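Side-chain contact in hypothetical protein yihE (Escherichia coli, PDB 1ZYL), which phosphorylates itself and other proteins on serine and threonine using ATP, and probably counters stress linked to reactive oxygen species: residues 44-47 with 51-54. Numbering follows the deposited sequence.
Sequences FQDE and RFVV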
ATOM      1  N   PHE A  44      15.681  11.304  12.838  1.00 55.63           N
ATOM      2  CA  PHE A  44      16.726  12.187  13.346  1.00 57.84           C
ATOM      3  C   PHE A  44      16.142  13.473  13.936  1.00 59.58           C
ATOM      4  O   PHE A  44      15.219  14.057  13.372  1.00 59.29           O
ATOM      5  CB  PHE A  44      17.718  12.514  12.221  1.00 57.36           C
ATOM      6  CG  PHE A  44      17.154  13.401  11.145  1.00 57.93           C
ATOM      7  CD1 PHE A  44      17.269  14.784  11.232  1.00 57.85           C
ATOM      8  CD2 PHE A  44      16.495  12.857  10.049  1.00 58.52           C
ATOM      9  CE1 PHE A  44      16.736  15.611  10.243  1.00 57.69           C
ATOM     10  CE2 PHE A  44      15.957  13.680   9.053  1.00 58.58           C
ATOM     11  CZ  PHE A  44      16.079  15.058   9.153  1.00 57.91           C
ATOM     12  N   GLN A  45      16.673  13.902  15.079  1.00 62.67           N
ATOM     13  CA  GLN A  45      16.203  15.124  15.730  1.00 64.93           C
ATOM     14  C   GLN A  45      16.754  16.339  15.001  1.00 66.27           C
ATOM     15  O   GLN A  45      17.591  16.213  14.108  1.00 65.86           O
ATOM     16  CB  GLN A  45      16.656  15.175  17.189  1.00 64.78           C
ATOM     17  CG  GLN A  45      16.176  14.024  18.038  1.00 65.76           C
ATOM     18  CD  GLN A  45      16.771  14.059  19.430  1.00 67.34           C
ATOM     19  OE1 GLN A  45      16.476  14.954  20.222  1.00 67.41           O
ATOM     20  NE2 GLN A  45      17.624  13.087  19.733  1.00 68.72           N
ATOM     21  N   ASP A  46      16.289  17.518  15.399  1.00 69.04           N
ATOM     22  CA  ASP A  46      16.724  18.766  14.780  1.00 71.54           C
ATOM     23  C   ASP A  46      17.328  19.674  15.850  1.00 72.21           C
ATOM     24  O   ASP A  46      17.253  19.365  17.038  1.00 72.13           O
ATOM     25  CB  ASP A  46      15.516  19.446  14.128  1.00 73.66           C
ATOM     26  CG  ASP A  46      15.909  20.551  13.174  1.00 75.76           C
ATOM     27  OD1 ASP A  46      16.673  20.277  12.220  1.00 77.11           O
ATOM     28  OD2 ASP A  46      15.446  21.694  13.375  1.00 76.24           O
ATOM     29  N   GLU A  47      17.941  20.778  15.433  1.00 73.08           N
ATOM     30  CA  GLU A  47      18.528  21.725  16.382  1.00 73.93           C
ATOM     31  C   GLU A  47      17.383  22.389  17.149  1.00 74.37           C
ATOM     32  O   GLU A  47      17.030  23.545  16.897  1.00 73.48           O
ATOM     33  CB  GLU A  47      19.353  22.785  15.642  1.00 74.31           C
ATOM     34  CG  GLU A  47      18.570  23.548  14.589  1.00 74.71           C
ATOM     35  CD  GLU A  47      19.135  23.363  13.197  1.00 75.08           C
ATOM     36  OE1 GLU A  47      19.459  22.211  12.837  1.00 75.03           O
ATOM     37  OE2 GLU A  47      19.242  24.367  12.460  1.00 74.80           O
ATOM     38  N   ARG A  51      11.951  15.641  16.381  1.00 66.05           N
ATOM     39  CA  ARG A  51      12.096  14.482  15.499  1.00 62.87           C
ATOM     40  C   ARG A  51      11.610  14.590  14.049  1.00 59.67           C
ATOM     41  O   ARG A  51      10.584  15.206  13.752  1.00 59.04           O
ATOM     42  CB  ARG A  51      11.462  13.259  16.166  1.00 64.55           C
ATOM     43  CG  ARG A  51      11.929  13.032  17.600  1.00 66.98           C
ATOM     44  CD  ARG A  51      11.340  11.753  18.167  1.00 70.57           C
ATOM     45  NE  ARG A  51       9.904  11.667  17.914  1.00 73.64           N
ATOM     46  CZ  ARG A  51       9.146  10.615  18.212  1.00 74.12           C
ATOM     47  NH1 ARG A  51       9.685   9.548  18.785  1.00 74.42           N
ATOM     48  NH2 ARG A  51       7.850  10.628  17.925  1.00 74.20           N
ATOM     49  N   PHE A  52      12.383  13.962  13.161  1.00 56.08           N
ATOM     50  CA  PHE A  52      12.143  13.918  11.714  1.00 51.08           C
ATOM     51  C   PHE A  52      12.506  12.529  11.190  1.00 47.91           C
ATOM     52  O   PHE A  52      13.045  11.696  11.919  1.00 48.39           O
ATOM     53  CB  PHE A  52      13.040  14.930  10.996  1.00 49.79           C
ATOM     54  CG  PHE A  52      12.468  16.304  10.907  1.00 49.88           C
ATOM     55  CD1 PHE A  52      11.403  16.571  10.056  1.00 50.41           C
ATOM     56  CD2 PHE A  52      13.016  17.347  11.650  1.00 51.52           C
ATOM     57  CE1 PHE A  52      10.888  17.860   9.938  1.00 51.71           C
ATOM     58  CE2 PHE A  52      12.512  18.643  11.545  1.00 51.44           C
ATOM     59  CZ  PHE A  52      11.446  18.901  10.686  1.00 52.03           C
ATOM     60  N   VAL A  53      12.216  12.286   9.917  1.00 43.44           N
ATOM     61  CA  VAL A  53      12.553  11.009   9.292  1.00 38.06           C
ATOM     62  C   VAL A  53      12.906  11.252   7.833  1.00 35.24           C
ATOM     63  O   VAL A  53      12.248  12.029   7.150  1.00 34.08           O
ATOM     64  CB  VAL A  53      11.384   9.979   9.352  1.00 35.92           C
ATOM     65  CG1 VAL A  53      11.055   9.631  10.787  1.00 34.91           C
ATOM     66  CG2 VAL A  53      10.162  10.528   8.667  1.00 36.41           C
ATOM     67  N   VAL A  54      13.969  10.615   7.361  1.00 33.72           N
ATOM     68  CA  VAL A  54      14.342  10.775   5.968  1.00 33.11           C
ATOM     69  C   VAL A  54      13.871   9.499   5.310  1.00 32.80           C
ATOM     70  O   VAL A  54      13.969   8.425   5.903  1.00 32.26           O
ATOM     71  CB  VAL A  54      15.863  10.867   5.743  1.00 32.99           C
ATOM     72  CG1 VAL A  54      16.140  11.887   4.651  1.00 30.53           C
ATOM     73  CG2 VAL A  54      16.584  11.198   7.034  1.00 30.99           C
TER
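The end of a beta hairpin, where strand 40-44 gives way to a loop and the chain returns as strand 52-57, joins F44 to F52 in the antiparallel five-stranded sheet of this kinase, a member of the phosphotransferase (APH) family. The two residues form a hydrogen-bonded pair, with CA atoms 5.2 Å apart. F44 N donates to F52 O at 2.8 Å, reaching the oxygen from well above the carbonyl plane, while the return bond from F52 N to F44 O is bent to 128° and weak. Both side chains leave the sheet on the same face, yet the rings barely overlap: their planes are 23° from parallel but slid past each other, with centroids 5.8 Å apart. F52 CB lies over one face of the F44 ring, toward its rim, in a CH-pi contact 3.7 Å from the centroid. The F44 torsion explains this, because CG sits between the backbone N and the carbonyl carbon (chi1 70°) and the ring is swung across the neighbouring strand. The CE2-CD2 side of the ring also meets V54 CG2, two residues beyond F52 along strand 52-57. At the loop end, D46 CB lies near the plane of the F52 ring, 4.0 Å from CE2. Beyond the hairpin, L20 of helix 13-22 touches both F44 and V54, and V105 of strand 101-107 touches both phenylalanines. Were F44 replaced by an alanine, F52 CB would probably lose the ring it lies against and a gap would open beside V54 CG2 and L20. The hairpin thus illustrates how backbone pairing and side-chain packing can share one site: a weak second bond at its end accompanies apolar contact between the paired residues, which may partly make up for it.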